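Local coordinates for putative sugar ABC transporter, substrate-binding protein (PDB 4WZZ) that binds L-rhamnose in the cleft between its two lobes and probably delivers the sugar to an ABC transporter for uptake, at residues A[163-174]-A[291-299]. Sequence-based numbering, arbitrary orientation.
Sequences IAQALMDAILDI and CPYMFLWNP
Ala166 and Phe295 illustrate how a small residue on a helix lets an aromatic ring from a strand lie flat against it. The CB of Ala166 sits over the centre of the Phe295 ring, 3.8 Å from its centroid and 13° off the normal, a CH-pi contact. Ala170, one turn on, meets the same ring at its edge, while Leu167 brings CD2 obliquely to within 3.9 Å of Phe295 CD1.

Tyr293 takes a different route. With chi1 at 56° its ring is tucked over its own backbone and runs alongside the helix, where Ala170 CB comes to 3.6 Å from Tyr293 CE2 and Ile174 CD1 makes a CH-pi contact over one face of the Tyr293 ring, displaced toward its rim. Tyr293 OH donates to Asp173 OD2 at 2.6 Å, landing on that oxygen's anti lone pair, away from the other oxygen; carboxylate and ring are nearly coplanar, 28° apart. Lys358 adds a cation-pi contact to this ring. Beyond it, Ile174 meets the Pro292 ring end on, Ile174 CG1 lying 3.7 Å from Pro292 CG.

At the other end, Ile163 CD1 reaches the edge of the Trp297 indole, 3.7 Å from Trp297 CZ3. Trp297 also touches the bound rhamnose, and its NE1 is hydrogen-bonded to Tyr68.

Segment 163-174 and strand 294-296 run nearly antiparallel, joined by a mostly apolar seam within one lobe of this periplasmic-binding-protein fold. The chemistry grades from a short, directional phenol-carboxylate bond at Asp173 to purely apolar contact at Ile163. Because Ile163 packs on Trp297, which touches the sugar, it stands in the second shell of the rhamnose site.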
ATOM      1  N   ILE A 163      -6.541   8.722  -1.308  1.00 11.75           N
ATOM      2  CA  ILE A 163      -5.953   7.974  -2.423  1.00 12.35           C
ATOM      3  C   ILE A 163      -7.006   7.837  -3.528  1.00 11.61           C
ATOM      4  O   ILE A 163      -6.725   8.070  -4.680  1.00 10.51           O
ATOM      5  CB  ILE A 163      -5.497   6.598  -1.966  1.00  9.89           C
ATOM      6  CG1 ILE A 163      -4.284   6.727  -1.042  1.00 11.88           C
ATOM      7  CG2 ILE A 163      -5.201   5.691  -3.162  1.00 12.41           C
ATOM      8  CD1 ILE A 163      -3.026   7.209  -1.754  1.00 19.25           C
ATOM      9  N   ALA A 164      -8.228   7.465  -3.161  1.00 10.88           N
ATOM     10  CA  ALA A 164      -9.279   7.317  -4.164  1.00 10.87           C
ATOM     11  C   ALA A 164      -9.563   8.609  -4.930  1.00 11.18           C
ATOM     12  O   ALA A 164      -9.768   8.613  -6.157  1.00 11.73           O
ATOM     13  CB  ALA A 164     -10.558   6.798  -3.518  1.00 15.09           C
ATOM     14  N   GLN A 165      -9.615   9.707  -4.193  1.00 11.25           N
ATOM     15  CA  GLN A 165      -9.917  10.992  -4.776  1.00 12.27           C
ATOM     16  C   GLN A 165      -8.786  11.450  -5.698  1.00 12.18           C
ATOM     17  O   GLN A 165      -9.024  11.923  -6.817  1.00 13.65           O
ATOM     18  CB  GLN A 165     -10.212  11.974  -3.639  1.00 16.83           C
ATOM     19  CG  GLN A 165     -10.591  13.338  -4.068  1.00 23.00           C
ATOM     20  CD  GLN A 165     -11.958  13.376  -4.689  1.00 32.72           C
ATOM     21  OE1 GLN A 165     -12.953  13.012  -4.050  1.00 28.64           O
ATOM     22  NE2 GLN A 165     -12.027  13.824  -5.944  1.00 34.44           N
ATOM     23  N   ALA A 166      -7.539  11.264  -5.264  1.00 14.86           N
ATOM     24  CA  ALA A 166      -6.398  11.631  -6.099  1.00 12.23           C
ATOM     25  C   ALA A 166      -6.450  10.855  -7.404  1.00 11.02           C
ATOM     26  O   ALA A 166      -6.247  11.400  -8.491  1.00 11.35           O
ATOM     27  CB  ALA A 166      -5.080  11.326  -5.370  1.00 14.36           C
ATOM     28  N   LEU A 167      -6.696   9.555  -7.311  1.00  9.38           N
ATOM     29  CA  LEU A 167      -6.735   8.737  -8.502  1.00  9.14           C
ATOM     30  C   LEU A 167      -7.879   9.091  -9.434  1.00 11.32           C
ATOM     31  O   LEU A 167      -7.692   9.163 -10.641  1.00  9.56           O
ATOM     32  CB  LEU A 167      -6.749   7.250  -8.120  1.00  9.03           C
ATOM     33  CG  LEU A 167      -5.437   6.758  -7.470  1.00 10.45           C
ATOM     34  CD1 LEU A 167      -5.548   5.317  -7.047  1.00 11.74           C
ATOM     35  CD2 LEU A 167      -4.247   6.961  -8.398  1.00 11.91           C
HETATM   36  N   MSE A 168      -9.071   9.327  -8.892  1.00 10.59           N
HETATM   37  CA  MSE A 168     -10.200   9.667  -9.766  1.00 10.75           C
HETATM   38  C   MSE A 168      -9.935  10.983 -10.481  1.00 12.72           C
HETATM   39  O   MSE A 168     -10.224  11.113 -11.670  1.00 11.84           O
HETATM   40  CB  MSE A 168     -11.528   9.731  -9.020  1.00 12.60           C
HETATM   41  CG  MSE A 168     -12.111   8.370  -8.659  1.00 12.72           C
HETATM   42 SE   MSE A 168     -12.197   7.098 -10.184  1.00 22.56          SE
HETATM   43  CE  MSE A 168     -13.016   8.270 -11.520  1.00 13.47           C
ATOM     44  N   ASP A 169      -9.405  11.966  -9.759  1.00 14.26           N
ATOM     45  CA  ASP A 169      -9.102  13.259 -10.372  1.00 14.80           C
ATOM     46  C   ASP A 169      -8.011  13.098 -11.419  1.00 10.52           C
ATOM     47  O   ASP A 169      -8.073  13.742 -12.468  1.00 12.69           O
ATOM     48  CB  ASP A 169      -8.707  14.301  -9.322  1.00 16.00           C
ATOM     49  CG  ASP A 169      -9.905  14.795  -8.497  1.00 21.74           C
ATOM     50  OD1 ASP A 169     -11.056  14.679  -8.978  1.00 19.75           O
ATOM     51  OD2 ASP A 169      -9.702  15.298  -7.363  1.00 23.07           O
ATOM     52  N   ALA A 170      -7.039  12.210 -11.177  1.00 11.00           N
ATOM     53  CA  ALA A 170      -6.026  11.920 -12.171  1.00 11.25           C
ATOM     54  C   ALA A 170      -6.624  11.328 -13.422  1.00 13.23           C
ATOM     55  O   ALA A 170      -6.317  11.752 -14.541  1.00 12.53           O
ATOM     56  CB  ALA A 170      -4.957  10.979 -11.608  1.00 13.53           C
ATOM     57  N   ILE A 171      -7.504  10.349 -13.261  1.00 11.70           N
ATOM     58  CA  ILE A 171      -8.141   9.742 -14.432  1.00 10.49           C
ATOM     59  C   ILE A 171      -8.933  10.784 -15.222  1.00 11.13           C
ATOM     60  O   ILE A 171      -8.851  10.841 -16.444  1.00 13.47           O
ATOM     61  CB  ILE A 171      -9.035   8.559 -14.024  1.00 12.53           C
ATOM     62  CG1 ILE A 171      -8.182   7.400 -13.462  1.00 12.64           C
ATOM     63  CG2 ILE A 171      -9.843   8.079 -15.202  1.00 12.32           C
ATOM     64  CD1 ILE A 171      -8.918   6.585 -12.407  1.00 13.56           C
ATOM     65  N   LEU A 172      -9.676  11.623 -14.512  1.00 13.25           N
ATOM     66  CA  LEU A 172     -10.503  12.624 -15.158  1.00 14.28           C
ATOM     67  C   LEU A 172      -9.631  13.583 -15.982  1.00 17.12           C
ATOM     68  O   LEU A 172      -9.987  13.977 -17.082  1.00 15.99           O
ATOM     69  CB  LEU A 172     -11.315  13.393 -14.112  1.00 14.97           C
ATOM     70  CG  LEU A 172     -12.254  14.456 -14.693  1.00 14.18           C
ATOM     71  CD1 LEU A 172     -13.350  13.808 -15.528  1.00 16.48           C
ATOM     72  CD2 LEU A 172     -12.850  15.297 -13.590  1.00 16.80           C
ATOM     73  N   ASP A 173      -8.502  13.974 -15.407  1.00 14.98           N
ATOM     74  CA  ASP A 173      -7.574  14.892 -16.056  1.00 17.58           C
ATOM     75  C   ASP A 173      -6.916  14.242 -17.260  1.00 16.81           C
ATOM     76  O   ASP A 173      -6.985  14.741 -18.384  1.00 17.26           O
ATOM     77  CB  ASP A 173      -6.507  15.314 -15.041  1.00 17.24           C
ATOM     78  CG  ASP A 173      -5.449  16.221 -15.642  1.00 24.67           C
ATOM     79  OD1 ASP A 173      -5.777  17.033 -16.544  1.00 25.08           O
ATOM     80  OD2 ASP A 173      -4.293  16.140 -15.195  1.00 20.97           O
ATOM     81  N   ILE A 174      -6.281  13.098 -17.018  1.00 14.85           N
ATOM     82  CA  ILE A 174      -5.465  12.444 -18.022  1.00 13.67           C
ATOM     83  C   ILE A 174      -6.292  11.925 -19.215  1.00 19.00           C
ATOM     84  O   ILE A 174      -5.804  11.886 -20.345  1.00 21.68           O
ATOM     85  CB  ILE A 174      -4.642  11.315 -17.355  1.00 13.66           C
ATOM     86  CG1 ILE A 174      -3.656  11.927 -16.352  1.00 15.64           C
ATOM     87  CG2 ILE A 174      -3.946  10.485 -18.381  1.00 18.82           C
ATOM     88  CD1 ILE A 174      -3.134  10.900 -15.327  1.00 19.37           C
ATOM     89  N   CYS A 291       2.822   7.766 -18.481  1.00 11.33           N
ATOM     90  CA  CYS A 291       2.353   8.215 -17.179  1.00  9.29           C
ATOM     91  C   CYS A 291       2.649   9.688 -16.917  1.00 11.34           C
ATOM     92  O   CYS A 291       3.780  10.073 -16.659  1.00 13.02           O
ATOM     93  CB  CYS A 291       3.026   7.366 -16.100  1.00 10.16           C
ATOM     94  SG  CYS A 291       2.557   7.782 -14.395  1.00 10.30           S
ATOM     95  N   PRO A 292       1.615  10.531 -16.972  1.00 10.30           N
ATOM     96  CA  PRO A 292       1.828  11.958 -16.748  1.00 12.35           C
ATOM     97  C   PRO A 292       2.129  12.260 -15.294  1.00 13.27           C
ATOM     98  O   PRO A 292       2.843  13.221 -15.017  1.00 14.18           O
ATOM     99  CB  PRO A 292       0.488  12.588 -17.154  1.00 17.59           C
ATOM    100  CG  PRO A 292      -0.253  11.514 -17.859  1.00 19.01           C
ATOM    101  CD  PRO A 292       0.230  10.222 -17.349  1.00 11.31           C
ATOM    102  N   TYR A 293       1.603  11.426 -14.402  1.00 11.61           N
ATOM    103  CA  TYR A 293       1.849  11.540 -12.971  1.00 10.72           C
ATOM    104  C   TYR A 293       1.166  10.404 -12.250  1.00 11.13           C
ATOM    105  O   TYR A 293       0.284   9.720 -12.800  1.00 10.30           O
ATOM    106  CB  TYR A 293       1.414  12.891 -12.383  1.00 10.34           C
ATOM    107  CG  TYR A 293      -0.042  13.283 -12.597  1.00 10.56           C
ATOM    108  CD1 TYR A 293      -0.427  14.005 -13.717  1.00 11.60           C
ATOM    109  CD2 TYR A 293      -1.016  12.981 -11.649  1.00 12.20           C
ATOM    110  CE1 TYR A 293      -1.741  14.398 -13.905  1.00 14.29           C
ATOM    111  CE2 TYR A 293      -2.351  13.393 -11.827  1.00 13.30           C
ATOM    112  CZ  TYR A 293      -2.694  14.091 -12.962  1.00 15.40           C
ATOM    113  OH  TYR A 293      -4.001  14.500 -13.184  1.00 18.25           O
HETATM  114  N   MSE A 294       1.647  10.161 -11.039  1.00  8.83           N
HETATM  115  CA  MSE A 294       1.087   9.098 -10.199  1.00  9.96           C
HETATM  116  C   MSE A 294       1.293   9.504  -8.742  1.00 10.53           C
HETATM  117  O   MSE A 294       1.739  10.624  -8.464  1.00  9.06           O
HETATM  118  CB  MSE A 294       1.736   7.761 -10.539  1.00  8.40           C
HETATM  119  CG  MSE A 294       3.232   7.759 -10.471  1.00 11.20           C
HETATM  120 SE   MSE A 294       3.822   7.353  -8.658  1.00 23.08          SE
HETATM  121  CE  MSE A 294       5.792   7.197  -9.029  1.00  9.64           C
ATOM    122  N   PHE A 295       0.930   8.630  -7.809  1.00  8.74           N
ATOM    123  CA  PHE A 295       0.986   8.970  -6.393  1.00  8.04           C
ATOM    124  C   PHE A 295       1.602   7.858  -5.575  1.00  8.05           C
ATOM    125  O   PHE A 295       1.515   6.685  -5.915  1.00  9.91           O
ATOM    126  CB  PHE A 295      -0.431   9.223  -5.846  1.00  9.23           C
ATOM    127  CG  PHE A 295      -1.184  10.262  -6.611  1.00  9.91           C
ATOM    128  CD1 PHE A 295      -1.838   9.927  -7.782  1.00 11.33           C
ATOM    129  CD2 PHE A 295      -1.227  11.576  -6.174  1.00 11.44           C
ATOM    130  CE1 PHE A 295      -2.501  10.879  -8.513  1.00 18.12           C
ATOM    131  CE2 PHE A 295      -1.917  12.523  -6.915  1.00 12.52           C
ATOM    132  CZ  PHE A 295      -2.532  12.169  -8.069  1.00 13.82           C
ATOM    133  N   LEU A 296       2.195   8.233  -4.452  1.00  9.38           N
ATOM    134  CA  LEU A 296       2.510   7.242  -3.435  1.00  8.26           C
ATOM    135  C   LEU A 296       2.674   7.972  -2.111  1.00  8.99           C
ATOM    136  O   LEU A 296       1.898   8.893  -1.815  1.00 12.03           O
ATOM    137  CB  LEU A 296       3.740   6.400  -3.835  1.00  8.84           C
ATOM    138  CG  LEU A 296       3.781   4.999  -3.191  1.00  8.17           C
ATOM    139  CD1 LEU A 296       2.783   4.060  -3.858  1.00  8.48           C
ATOM    140  CD2 LEU A 296       5.203   4.412  -3.226  1.00  8.65           C
ATOM    141  N   TRP A 297       3.677   7.564  -1.343  1.00 10.05           N
ATOM    142  CA  TRP A 297       3.928   7.957   0.046  1.00 10.78           C
ATOM    143  C   TRP A 297       5.259   7.286   0.325  1.00 13.78           C
ATOM    144  O   TRP A 297       5.728   6.500  -0.493  1.00 13.96           O
ATOM    145  CB  TRP A 297       2.832   7.438   1.015  1.00 12.19           C
ATOM    146  CG  TRP A 297       2.653   5.988   0.860  1.00 11.09           C
ATOM    147  CD1 TRP A 297       3.416   4.999   1.385  1.00 10.65           C
ATOM    148  CD2 TRP A 297       1.672   5.358   0.039  1.00 10.42           C
ATOM    149  NE1 TRP A 297       2.964   3.776   0.958  1.00 11.03           N
ATOM    150  CE2 TRP A 297       1.896   3.970   0.115  1.00  8.83           C
ATOM    151  CE3 TRP A 297       0.624   5.835  -0.742  1.00 12.54           C
ATOM    152  CZ2 TRP A 297       1.101   3.048  -0.573  1.00  9.00           C
ATOM    153  CZ3 TRP A 297      -0.171   4.923  -1.404  1.00 10.88           C
ATOM    154  CH2 TRP A 297       0.081   3.545  -1.330  1.00  9.01           C
ATOM    155  N   ASN A 298       5.885   7.569   1.461  1.00 14.61           N
ATOM    156  CA  ASN A 298       7.193   7.006   1.712  1.00 11.51           C
ATOM    157  C   ASN A 298       7.071   5.655   2.410  1.00 12.39           C
ATOM    158  O   ASN A 298       6.697   5.604   3.584  1.00 13.15           O
ATOM    159  CB  ASN A 298       8.036   7.981   2.552  1.00 12.13           C
ATOM    160  CG  ASN A 298       9.472   7.527   2.715  1.00 15.48           C
ATOM    161  OD1 ASN A 298       9.759   6.335   2.766  1.00 18.58           O
ATOM    162  ND2 ASN A 298      10.393   8.489   2.830  1.00 16.85           N
ATOM    163  N   PRO A 299       7.386   4.562   1.695  1.00 12.30           N
ATOM    164  CA  PRO A 299       7.211   3.232   2.305  1.00 11.14           C
ATOM    165  C   PRO A 299       8.170   2.976   3.462  1.00 11.55           C
ATOM    166  O   PRO A 299       7.882   2.182   4.361  1.00 13.82           O
ATOM    167  CB  PRO A 299       7.475   2.264   1.155  1.00 15.54           C
ATOM    168  CG  PRO A 299       8.371   3.032   0.223  1.00 13.82           C
ATOM    169  CD  PRO A 299       7.963   4.481   0.336  1.00 12.46           C
TER